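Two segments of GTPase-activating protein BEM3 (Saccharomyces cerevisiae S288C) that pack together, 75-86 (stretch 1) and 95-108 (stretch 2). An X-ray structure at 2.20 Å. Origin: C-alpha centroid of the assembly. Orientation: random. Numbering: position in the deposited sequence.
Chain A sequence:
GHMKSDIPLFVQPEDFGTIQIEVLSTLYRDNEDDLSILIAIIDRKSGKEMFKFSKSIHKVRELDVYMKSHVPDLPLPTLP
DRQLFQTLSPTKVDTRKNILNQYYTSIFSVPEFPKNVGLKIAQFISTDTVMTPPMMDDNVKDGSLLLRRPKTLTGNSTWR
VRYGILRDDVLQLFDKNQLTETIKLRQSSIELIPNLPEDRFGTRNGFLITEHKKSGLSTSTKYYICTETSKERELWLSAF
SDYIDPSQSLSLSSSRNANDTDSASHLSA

Stretch 1 (75-86) PLPTLPDRQLFQ
Stretch 2, residues 95-108: TRKNILNQYYTSIF

Residues 75-86 run as an extended, proline-rich loop from Pro75 to Asp81, with phi between -133° and -64° and psi between 133° and 172°, then tighten into a 3-10 segment at 82-84, where Leu84 N bonds to Asp81 O (3.2 Å). Residues 95-107 are helical, continuing a helix that begins earlier in the chain; Phe108 (-79°/9°) is the first to leave helical phi/psi. The extended segment runs antiparallel to the helix: CA-CA separations are 7.3 Å for Leu76-Ile107, 5.5 Å for Pro77-Tyr103 and 5.7 Å for Pro80-Arg96. The contact between them buries 686 Å², both sides summed.

Pro77 and Pro80, both C-gamma endo, point toward the helix. Pro77 CG lies 3.4 Å from Tyr103 O and 3.6 Å from Ser106 CB, while Leu76 (m, t) brings CD2 to 4.0 Å from Ile107 CD1. Pro80 CD sits 3.8 Å from both Ile99 CG2 and Leu100 CD2.

Between these prolines, Leu79 (chi1 -82°, chi2 t) leaves its backbone sideways, but its end reaches the helix. Its CD2 stands 3.4 Å from the centroid of the Tyr103 ring, only 4° off the normal, a CH-pi contact over the face of the ring; Tyr103 has chi1 t (176°) and chi2 87°.

Arg96 (p, t, t; chi4 -173°) anchors the 3-10 end. Its NH1 donates a hydrogen bond to Leu84 O (2.8 Å, 150°), with the acceptor near the guanidinium plane. The bond therefore does not compete with Phe85 (chi1 m, chi2 -94°), which lies over one face: the two groups stack with centres 4.3 Å apart and planes at 7°, and Arg96 CD lies 3.8 Å from the Phe85 ring centroid. Leu84 (m, t) points toward the helix and packs CD1 3.9 Å from Ile99 CD1 (Ile99 m, t).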

# COMPACT_ATOMS: atom_id res chain seq x y z
N PRO A 75 -3.20 -0.58 -26.37
CA PRO A 75 -2.14 -0.95 -25.42
C PRO A 75 -2.54 -0.66 -23.98
O PRO A 75 -3.14 0.37 -23.67
CB PRO A 75 -0.95 -0.07 -25.85
CG PRO A 75 -1.58 1.06 -26.63
CD PRO A 75 -2.77 0.47 -27.31
N LEU A 76 -2.21 -1.59 -23.09
CA LEU A 76 -2.55 -1.53 -21.68
C LEU A 76 -1.33 -1.84 -20.83
O LEU A 76 -0.48 -2.64 -21.23
CB LEU A 76 -3.68 -2.52 -21.35
CG LEU A 76 -5.06 -2.18 -21.92
CD1 LEU A 76 -5.95 -3.41 -21.97
CD2 LEU A 76 -5.72 -1.08 -21.11
N PRO A 77 -1.22 -1.23 -19.65
CA PRO A 77 -0.04 -1.47 -18.80
C PRO A 77 -0.05 -2.87 -18.21
O PRO A 77 -1.01 -3.63 -18.32
CB PRO A 77 -0.17 -0.40 -17.71
CG PRO A 77 -1.63 -0.11 -17.64
CD PRO A 77 -2.14 -0.25 -19.05
N THR A 78 1.07 -3.21 -17.57
CA THR A 78 1.32 -4.56 -17.08
C THR A 78 1.28 -4.58 -15.55
O THR A 78 1.89 -3.72 -14.90
CB THR A 78 2.66 -5.07 -17.58
OG1 THR A 78 2.67 -5.04 -19.01
CG2 THR A 78 2.90 -6.50 -17.11
N LEU A 79 0.56 -5.55 -15.00
CA LEU A 79 0.46 -5.70 -13.56
C LEU A 79 1.78 -6.19 -12.97
O LEU A 79 2.61 -6.75 -13.68
CB LEU A 79 -0.66 -6.67 -13.20
CG LEU A 79 -2.09 -6.13 -13.19
CD1 LEU A 79 -3.06 -7.20 -12.73
CD2 LEU A 79 -2.18 -4.91 -12.28
N PRO A 80 1.99 -5.98 -11.67
CA PRO A 80 3.17 -6.56 -11.03
C PRO A 80 3.11 -8.08 -11.05
O PRO A 80 2.04 -8.69 -11.02
CB PRO A 80 3.10 -6.02 -9.60
CG PRO A 80 1.70 -5.58 -9.41
CD PRO A 80 1.24 -5.11 -10.76
N ASP A 81 4.29 -8.70 -11.11
CA ASP A 81 4.39 -10.14 -11.24
C ASP A 81 3.83 -10.84 -10.01
O ASP A 81 3.80 -10.28 -8.91
CB ASP A 81 5.84 -10.56 -11.47
CG ASP A 81 5.99 -12.02 -11.82
OD1 ASP A 81 4.97 -12.65 -12.20
OD2 ASP A 81 7.12 -12.55 -11.74
N ARG A 82 3.37 -12.08 -10.20
CA ARG A 82 2.82 -12.86 -9.10
C ARG A 82 3.87 -13.20 -8.05
O ARG A 82 3.51 -13.47 -6.90
CB ARG A 82 2.19 -14.15 -9.64
CG ARG A 82 1.22 -13.94 -10.79
CD ARG A 82 0.58 -15.25 -11.22
NE ARG A 82 -0.36 -15.75 -10.23
CZ ARG A 82 -1.67 -15.54 -10.27
NH1 ARG A 82 -2.20 -14.84 -11.26
NH2 ARG A 82 -2.46 -16.03 -9.32
N GLN A 83 5.15 -13.19 -8.42
CA GLN A 83 6.21 -13.47 -7.45
C GLN A 83 6.36 -12.35 -6.43
O GLN A 83 6.84 -12.60 -5.32
CB GLN A 83 7.54 -13.71 -8.18
CG GLN A 83 7.76 -15.14 -8.66
CD GLN A 83 6.83 -15.53 -9.79
OE1 GLN A 83 6.20 -14.69 -10.42
NE2 GLN A 83 6.74 -16.83 -10.05
N LEU A 84 5.98 -11.13 -6.79
CA LEU A 84 6.01 -10.02 -5.84
C LEU A 84 5.01 -10.19 -4.71
O LEU A 84 5.08 -9.44 -3.73
CB LEU A 84 5.75 -8.70 -6.57
CG LEU A 84 6.83 -8.25 -7.57
CD1 LEU A 84 6.39 -7.00 -8.32
CD2 LEU A 84 8.14 -8.01 -6.86
N PHE A 85 4.08 -11.14 -4.82
CA PHE A 85 3.05 -11.37 -3.81
C PHE A 85 3.17 -12.75 -3.16
O PHE A 85 2.20 -13.23 -2.56
CB PHE A 85 1.66 -11.21 -4.43
CG PHE A 85 1.32 -9.80 -4.81
CD1 PHE A 85 0.63 -8.98 -3.93
CD2 PHE A 85 1.67 -9.29 -6.05
CE1 PHE A 85 0.31 -7.68 -4.28
CE2 PHE A 85 1.36 -8.00 -6.40
CZ PHE A 85 0.67 -7.19 -5.52
N GLN A 86 4.33 -13.40 -3.28
CA GLN A 86 4.49 -14.76 -2.79
C GLN A 86 5.23 -14.81 -1.45
O GLN A 86 4.66 -15.23 -0.44
CB GLN A 86 5.20 -15.62 -3.84
CG GLN A 86 4.32 -15.96 -5.04
CD GLN A 86 4.97 -16.95 -5.98
OE1 GLN A 86 6.02 -17.52 -5.68
NE2 GLN A 86 4.34 -17.17 -7.13
N THR A 95 8.41 -2.38 -4.32
CA THR A 95 8.41 -2.39 -5.78
C THR A 95 6.99 -2.52 -6.33
O THR A 95 6.59 -1.75 -7.22
CB THR A 95 9.29 -3.53 -6.29
OG1 THR A 95 10.63 -3.34 -5.82
CG2 THR A 95 9.30 -3.55 -7.81
N ARG A 96 6.21 -3.47 -5.82
CA ARG A 96 4.89 -3.74 -6.38
C ARG A 96 3.95 -2.55 -6.20
O ARG A 96 3.01 -2.39 -6.99
CB ARG A 96 4.29 -5.00 -5.74
CG ARG A 96 3.87 -4.84 -4.28
CD ARG A 96 3.67 -6.20 -3.63
NE ARG A 96 2.95 -6.12 -2.36
CZ ARG A 96 2.77 -7.14 -1.54
NH1 ARG A 96 3.26 -8.34 -1.84
NH2 ARG A 96 2.10 -6.98 -0.40
N LYS A 97 4.19 -1.71 -5.19
CA LYS A 97 3.38 -0.51 -5.02
C LYS A 97 3.67 0.50 -6.12
O LYS A 97 2.76 1.20 -6.58
CB LYS A 97 3.64 0.08 -3.64
CG LYS A 97 2.85 1.34 -3.32
CD LYS A 97 3.12 1.76 -1.89
CE LYS A 97 2.63 3.17 -1.61
NZ LYS A 97 3.25 4.16 -2.52
N ASN A 98 4.93 0.60 -6.56
CA ASN A 98 5.27 1.53 -7.63
C ASN A 98 4.71 1.06 -8.97
O ASN A 98 4.24 1.88 -9.77
CB ASN A 98 6.78 1.70 -7.73
CG ASN A 98 7.38 2.28 -6.46
OD1 ASN A 98 6.72 3.00 -5.72
ND2 ASN A 98 8.65 1.97 -6.21
N ILE A 99 4.75 -0.25 -9.23
CA ILE A 99 4.20 -0.77 -10.48
C ILE A 99 2.69 -0.55 -10.52
O ILE A 99 2.13 -0.19 -11.57
CB ILE A 99 4.56 -2.26 -10.64
CG1 ILE A 99 6.08 -2.45 -10.57
CG2 ILE A 99 4.00 -2.81 -11.94
CD1 ILE A 99 6.52 -3.88 -10.72
N LEU A 100 2.01 -0.77 -9.40
CA LEU A 100 0.57 -0.56 -9.36
C LEU A 100 0.22 0.91 -9.56
O LEU A 100 -0.80 1.22 -10.19
CB LEU A 100 0.00 -1.08 -8.04
CG LEU A 100 -0.16 -2.60 -7.92
CD1 LEU A 100 -0.40 -3.00 -6.48
CD2 LEU A 100 -1.29 -3.08 -8.81
N ASN A 101 1.04 1.81 -9.04
CA ASN A 101 0.83 3.24 -9.28
C ASN A 101 0.93 3.55 -10.77
O ASN A 101 0.08 4.25 -11.33
CB ASN A 101 1.84 4.06 -8.49
CG ASN A 101 1.22 4.72 -7.27
OD1 ASN A 101 0.09 5.21 -7.33
ND2 ASN A 101 1.96 4.74 -6.17
N GLN A 102 1.98 3.04 -11.43
CA GLN A 102 2.11 3.22 -12.87
C GLN A 102 0.95 2.59 -13.62
O GLN A 102 0.47 3.14 -14.62
CB GLN A 102 3.43 2.62 -13.35
CG GLN A 102 4.65 3.34 -12.84
CD GLN A 102 4.62 4.81 -13.16
OE1 GLN A 102 4.50 5.65 -12.27
NE2 GLN A 102 4.73 5.14 -14.44
N TYR A 103 0.48 1.43 -13.15
CA TYR A 103 -0.59 0.71 -13.82
C TYR A 103 -1.88 1.52 -13.84
O TYR A 103 -2.47 1.75 -14.91
CB TYR A 103 -0.80 -0.64 -13.14
CG TYR A 103 -1.96 -1.45 -13.69
CD1 TYR A 103 -1.79 -2.29 -14.77
CD2 TYR A 103 -3.22 -1.38 -13.10
CE1 TYR A 103 -2.84 -3.04 -15.27
CE2 TYR A 103 -4.28 -2.12 -13.59
CZ TYR A 103 -4.08 -2.95 -14.67
OH TYR A 103 -5.13 -3.70 -15.16
N TYR A 104 -2.33 1.96 -12.67
CA TYR A 104 -3.64 2.61 -12.60
C TYR A 104 -3.59 4.05 -13.09
O TYR A 104 -4.62 4.60 -13.49
CB TYR A 104 -4.19 2.53 -11.18
CG TYR A 104 -4.84 1.20 -10.88
CD1 TYR A 104 -5.94 0.77 -11.61
CD2 TYR A 104 -4.36 0.39 -9.86
CE1 TYR A 104 -6.54 -0.44 -11.34
CE2 TYR A 104 -4.96 -0.83 -9.59
CZ TYR A 104 -6.05 -1.24 -10.33
OH TYR A 104 -6.65 -2.45 -10.06
N THR A 105 -2.42 4.69 -13.05
CA THR A 105 -2.28 5.99 -13.69
C THR A 105 -2.51 5.87 -15.19
O THR A 105 -3.16 6.73 -15.80
CB THR A 105 -0.90 6.59 -13.40
OG1 THR A 105 -0.79 6.87 -12.00
CG2 THR A 105 -0.69 7.87 -14.18
N SER A 106 -2.00 4.80 -15.80
CA SER A 106 -2.19 4.60 -17.23
C SER A 106 -3.65 4.28 -17.56
O SER A 106 -4.18 4.75 -18.57
CB SER A 106 -1.27 3.49 -17.73
OG SER A 106 0.09 3.80 -17.48
N ILE A 107 -4.31 3.51 -16.69
CA ILE A 107 -5.69 3.09 -16.95
C ILE A 107 -6.60 4.31 -17.09
O ILE A 107 -7.30 4.47 -18.10
CB ILE A 107 -6.18 2.15 -15.84
CG1 ILE A 107 -5.45 0.81 -15.93
CG2 ILE A 107 -7.68 1.95 -15.93
CD1 ILE A 107 -5.64 0.09 -17.25
N PHE A 108 -6.58 5.19 -16.09
CA PHE A 108 -7.42 6.38 -16.10
C PHE A 108 -6.87 7.50 -16.98
O PHE A 108 -7.40 8.61 -16.94
CB PHE A 108 -7.62 6.88 -14.67
CG PHE A 108 -8.43 5.95 -13.81
CD1 PHE A 108 -7.81 5.06 -12.95
CD2 PHE A 108 -9.81 5.94 -13.88
CE1 PHE A 108 -8.55 4.19 -12.16
CE2 PHE A 108 -10.56 5.08 -13.10
CZ PHE A 108 -9.93 4.20 -12.24